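Local atomic coordinates of beta-agarase B (Zobellia galactanivorans, PDB entry 4ATF), a protein that cleaves the beta-1,4-linkages between beta-D-galactose and 3,6-anhydro-alpha-L-galactose in agarose, at random along the polymer and with retention of anomeric configuration. Residues Glu53-Phe58 with Met255-Asn260; Arg89-Gly92 with Ile96-Gly99. The protein carries 1 engineered substitution. All coordinates share one frame; numbering follows the deposited sequence. Where two conformers were deposited one is given.

Contact 1. Residues Glu53-Phe58 with Met255-Asn260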
loop_
_atom_site.group_PDB
_atom_site.type_symbol
_atom_site.label_atom_id
_atom_site.label_comp_id
_atom_site.label_asym_id
_atom_site.label_seq_id
_atom_site.Cartn_x
_atom_site.Cartn_y
_atom_site.Cartn_z
ATOM N N GLU A 53 -6.519 12.532 15.337
ATOM C CA GLU A 53 -7.725 11.749 15.650
ATOM C C GLU A 53 -7.745 10.444 14.870
ATOM O O GLU A 53 -8.113 9.406 15.415
ATOM C CB GLU A 53 -9.025 12.491 15.360
ATOM C CG GLU A 53 -10.293 11.542 15.357
ATOM C CD GLU A 53 -10.615 10.923 16.716
ATOM O OE1 GLU A 53 -9.909 11.211 17.689
ATOM O OE2 GLU A 53 -11.606 10.165 16.837
ATOM N N LYS A 54 -7.342 10.491 13.596
ATOM C CA LYS A 54 -7.449 9.336 12.756
ATOM C C LYS A 54 -6.138 8.634 12.465
ATOM O O LYS A 54 -6.172 7.445 12.108
ATOM C CB LYS A 54 -8.099 9.710 11.410
ATOM C CG LYS A 54 -9.567 10.106 11.597
ATOM C CD LYS A 54 -10.340 10.387 10.289
ATOM C CE LYS A 54 -11.753 10.817 10.695
ATOM N NZ LYS A 54 -12.412 11.438 9.583
ATOM N N TRP A 55 -4.992 9.312 12.586
ATOM C CA TRP A 55 -3.744 8.720 12.157
ATOM C C TRP A 55 -2.633 8.863 13.196
ATOM O O TRP A 55 -2.588 9.849 13.942
ATOM C CB TRP A 55 -3.241 9.392 10.848
ATOM C CG TRP A 55 -4.305 9.388 9.790
ATOM C CD1 TRP A 55 -5.163 10.410 9.476
ATOM C CD2 TRP A 55 -4.603 8.304 8.876
ATOM N NE1 TRP A 55 -5.995 10.029 8.399
ATOM C CE2 TRP A 55 -5.700 8.734 8.049
ATOM C CE3 TRP A 55 -4.070 7.011 8.690
ATOM C CZ2 TRP A 55 -6.283 7.902 7.044
ATOM C CZ3 TRP A 55 -4.638 6.171 7.677
ATOM C CH2 TRP A 55 -5.750 6.642 6.863
ATOM N N ASP A 56 -1.687 7.928 13.157
ATOM C CA ASP A 56 -0.374 8.115 13.819
ATOM C C ASP A 56 0.667 8.312 12.718
ATOM O O ASP A 56 0.595 7.588 11.671
ATOM C CB ASP A 56 -0.024 6.835 14.605
ATOM C CG ASP A 56 1.295 6.979 15.413
ATOM O OD1 ASP A 56 1.770 8.113 15.682
ATOM O OD2 ASP A 56 1.862 5.931 15.758
ATOM N N ASP A 57 1.635 9.234 12.894
ATOM C CA ASP A 57 2.544 9.521 11.754
ATOM C C ASP A 57 3.797 8.645 11.805
ATOM O O ASP A 57 4.927 9.088 11.522
ATOM C CB ASP A 57 2.885 11.031 11.591
ATOM C CG ASP A 57 3.440 11.695 12.906
ATOM O OD1 ASP A 57 3.450 11.029 14.008
ATOM O OD2 ASP A 57 3.858 12.908 12.830
ATOM N N PHE A 58 3.577 7.344 12.078
ATOM C CA PHE A 58 4.680 6.375 11.997
ATOM C C PHE A 58 4.135 5.032 11.575
ATOM O O PHE A 58 2.912 4.865 11.457
ATOM C CB PHE A 58 5.469 6.266 13.334
ATOM C CG PHE A 58 6.922 5.795 13.124
ATOM C CD1 PHE A 58 7.855 6.646 12.552
ATOM C CD2 PHE A 58 7.316 4.480 13.437
ATOM C CE1 PHE A 58 9.209 6.257 12.297
ATOM C CE2 PHE A 58 8.661 4.052 13.178
ATOM C CZ PHE A 58 9.606 4.954 12.592
ATOM N N MET A 255 -7.216 -5.234 10.473
ATOM C CA MET A 255 -5.938 -4.713 9.935
ATOM C C MET A 255 -5.877 -3.183 10.091
ATOM O O MET A 255 -6.916 -2.508 10.038
ATOM C CB MET A 255 -5.785 -5.068 8.447
ATOM C CG MET A 255 -5.633 -6.582 8.207
ATOM S SD MET A 255 -5.250 -6.939 6.503
ATOM C CE MET A 255 -5.453 -8.755 6.497
ATOM N N ASP A 256 -4.650 -2.682 10.328
ATOM C CA ASP A 256 -4.296 -1.281 10.264
ATOM C C ASP A 256 -4.207 -0.835 8.774
ATOM O O ASP A 256 -3.790 -1.601 7.900
ATOM C CB ASP A 256 -2.855 -1.087 10.844
ATOM C CG ASP A 256 -2.767 -1.339 12.378
ATOM O OD1 ASP A 256 -3.772 -1.202 13.132
ATOM O OD2 ASP A 256 -1.647 -1.658 12.852
ATOM N N ILE A 257 -4.561 0.415 8.483
ATOM C CA ILE A 257 -4.381 0.959 7.154
ATOM C C ILE A 257 -3.052 1.690 7.205
ATOM O O ILE A 257 -2.811 2.459 8.145
ATOM C CB ILE A 257 -5.513 1.960 6.821
ATOM C CG1 ILE A 257 -6.907 1.289 6.908
ATOM C CG2 ILE A 257 -5.210 2.653 5.433
ATOM C CD1 ILE A 257 -8.075 2.355 6.775
ATOM N N ILE A 258 -2.160 1.432 6.260
ATOM C CA ILE A 258 -0.815 2.073 6.292
ATOM C C ILE A 258 -0.649 2.789 4.927
ATOM O O ILE A 258 -1.011 2.215 3.884
ATOM C CB ILE A 258 0.310 1.002 6.495
ATOM C CG1 ILE A 258 0.021 0.182 7.791
ATOM C CG2 ILE A 258 1.713 1.627 6.429
ATOM C CD1 ILE A 258 1.105 -0.866 8.133
ATOM N N ILE A 259 -0.149 4.052 4.952
ATOM C CA ILE A 259 0.180 4.794 3.727
ATOM C C ILE A 259 1.655 5.201 3.860
ATOM O O ILE A 259 2.008 5.855 4.843
ATOM C CB ILE A 259 -0.747 6.046 3.570
ATOM C CG1 ILE A 259 -2.216 5.590 3.583
ATOM C CG2 ILE A 259 -0.324 6.844 2.262
ATOM C CD1 ILE A 259 -3.270 6.725 3.416
ATOM N N ASN A 260 2.514 4.876 2.887
ATOM C CA ASN A 260 3.911 5.202 3.004
ATOM C C ASN A 260 4.584 5.208 1.669
ATOM O O ASN A 260 3.939 4.989 0.626
ATOM C CB ASN A 260 4.657 4.265 4.036
ATOM C CG ASN A 260 4.930 2.831 3.504
ATOM O OD1 ASN A 260 5.074 2.610 2.319
ATOM N ND2 ASN A 260 5.045 1.865 4.417
#
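Trp-55 and Ile-257 are the nearest residues of two segments whose strands do not pair: their CA atoms lie 9.3 Å apart, with strand 96-103 running between them and antiparallel to both. The indole bridges that gap. With CG anti to the carbonyl carbon (chi1 -53°), the ring swings so that its benzo end reaches the isoleucines of the far strand. There CZ3 of Trp-55 lies 4.2 Å from CG2 of Ile-257 and also meets the carbonyl O of that residue, which sits near the ring plane at the edge. The neighbouring corner, CH2 of Trp-55, touches CD1 of Ile-259 at 4.2 Å, the methyl approaching obliquely. At the other end of the indole, NE1 is hydrogen-bonded to OD2 of Asp-36, so the buried polar atom is satisfied while the benzo carbons pack. Between the side chains the contact is apolar, and no hydrogen bond joins the two segments. On the reverse of strand 255-262, Asp-256 is hydrogen-bonded to substrate-binding His-60. The tryptophan spans Ile-101 and Ser-103 of the intervening strand, and Trp-55, Ile-257 and Ile-259 together pack against strand 293-306, in the interior of the GH16 jelly-roll sandwich.

Contact 2. Residues Arg89-Gly92 with Ile96-Gly99; sequences RKPG and INMG
The guanidinium of Arg-89 meets the aliphatic arm of Ile-96 obliquely, with NH2 of Arg-89 3.5 Å from CG1 of Ile-96 and 3.7 Å from its CD1. Bends at chi2 (125°) and chi3 (-108°) bring the arginine head round to this neighbour. Both terminal nitrogens have polar partners: NH2 is hydrogen-bonded to O of Asp-94, and NH1 forms a salt bridge with Asp-283. On the backbone, Arg-89 and Ile-96 form an antiparallel non-hydrogen-bonded pair, their CA atoms 4.5 Å apart. Lys-90 and Asn-97 also meet at a slant, but here an amide oxygen comes against the root of the lysine, OD1 of Asn-97 lying 3.5 Å from CA and 3.6 Å from CB of Lys-90. From there the lysine runs fully extended to a salt bridge with Glu-70, whose other carboxylate oxygen accepts from ND2 of Asn-97; one carboxylate thus serves both side chains. A water sits 2.7 Å from OD1 of Asn-97 and 2.8 Å from the carbonyl O of Arg-89, although other acceptors compete for its protons. The Arg-89/Ile-96 bridge lies at the end of the hairpin joining strands 82-89 and 96-103, and across from strand 82-89 the latter is bordered by the parallel strand 69-71.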
loop_
_atom_site.group_PDB
_atom_site.type_symbol
_atom_site.label_atom_id
_atom_site.label_comp_id
_atom_site.label_asym_id
_atom_site.label_seq_id
_atom_site.Cartn_x
_atom_site.Cartn_y
_atom_site.Cartn_z
ATOM N N ARG A 89 17.713 12.323 1.513
ATOM C CA ARG A 89 18.884 11.551 2.006
ATOM C C ARG A 89 19.170 11.840 3.489
ATOM O O ARG A 89 19.184 13.006 3.950
ATOM C CB ARG A 89 20.138 11.877 1.182
ATOM C CG ARG A 89 21.256 10.825 1.312
ATOM C CD ARG A 89 21.574 10.408 -0.149
ATOM N NE ARG A 89 21.059 9.131 -0.281
ATOM C CZ ARG A 89 20.751 8.447 -1.387
ATOM N NH1 ARG A 89 20.831 8.863 -2.683
ATOM N NH2 ARG A 89 20.305 7.256 -1.117
ATOM N N LYS A 90 19.349 10.775 4.263
ATOM C CA LYS A 90 19.757 10.943 5.657
ATOM C C LYS A 90 21.163 11.519 5.682
ATOM O O LYS A 90 22.059 11.020 4.991
ATOM C CB LYS A 90 19.694 9.606 6.413
ATOM C CG LYS A 90 20.143 9.680 7.881
ATOM C CD LYS A 90 19.956 8.320 8.566
ATOM C CE LYS A 90 20.519 8.342 10.016
ATOM N NZ LYS A 90 20.326 7.002 10.672
ATOM N N PRO A 91 21.389 12.607 6.448
ATOM C CA PRO A 91 22.759 13.179 6.371
ATOM C C PRO A 91 23.825 12.148 6.789
ATOM O O PRO A 91 23.615 11.419 7.778
ATOM C CB PRO A 91 22.710 14.342 7.388
ATOM C CG PRO A 91 21.198 14.730 7.425
ATOM C CD PRO A 91 20.460 13.400 7.274
ATOM N N GLY A 92 24.923 12.052 6.028
ATOM C CA GLY A 92 26.043 11.124 6.334
ATOM C C GLY A 92 25.792 9.637 6.027
ATOM O O GLY A 92 26.530 8.766 6.502
ATOM N N ILE A 96 17.488 6.769 3.245
ATOM C CA ILE A 96 16.594 7.804 2.796
ATOM C C ILE A 96 15.460 7.936 3.817
ATOM O O ILE A 96 14.727 6.977 4.069
ATOM C CB ILE A 96 16.003 7.472 1.412
ATOM C CG1 ILE A 96 17.151 7.182 0.424
ATOM C CG2 ILE A 96 15.129 8.662 0.906
ATOM C CD1 ILE A 96 16.676 6.471 -0.905
ATOM N N ASN A 97 15.343 9.103 4.427
ATOM C CA ASN A 97 14.204 9.407 5.300
ATOM C C ASN A 97 12.915 9.681 4.505
ATOM O O ASN A 97 12.919 10.466 3.523
ATOM C CB ASN A 97 14.530 10.655 6.153
ATOM C CG ASN A 97 15.698 10.455 7.119
ATOM O OD1 ASN A 97 16.597 11.310 7.214
ATOM N ND2 ASN A 97 15.675 9.350 7.893
ATOM N N MET A 98 11.784 9.093 4.901
ATOM C CA MET A 98 10.547 9.261 4.086
ATOM C C MET A 98 9.408 8.976 5.073
ATOM O O MET A 98 9.651 8.606 6.276
ATOM C CB MET A 98 10.540 8.341 2.831
ATOM C CG MET A 98 10.521 6.862 3.122
ATOM S SD MET A 98 10.949 5.849 1.645
ATOM C CE MET A 98 12.650 6.263 1.265
ATOM N N GLY A 99 8.191 9.188 4.621
ATOM C CA GLY A 99 7.019 9.134 5.498
ATOM C C GLY A 99 6.335 7.770 5.621
ATOM O O GLY A 99 6.431 6.921 4.713
HETATM O O HOH W 1 16.925 13.500 5.604
#

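Overall arrangement
Strand 96-103 is what unites the two contacts, whose centres lie 20 Å apart. Contact 2 takes in its beginning, where it pairs with strand 82-89; further along, the same strand separates the two segments of contact 1 and pairs with each. The contacts also touch, CB of Asn-260 packing 3.3 Å from O of Gly-99. Along the chain, the hairpin of contact 2 is nested within the long excursion between 53-58 and 255-260. In this GH16 jelly-roll one strand thus joins a peripheral hairpin to the buried core, with the side chains of substrate-binding His-60 and Glu-262 about 10 Å from that of Ile-257 and about 9 Å from that of Ile-96, respectively.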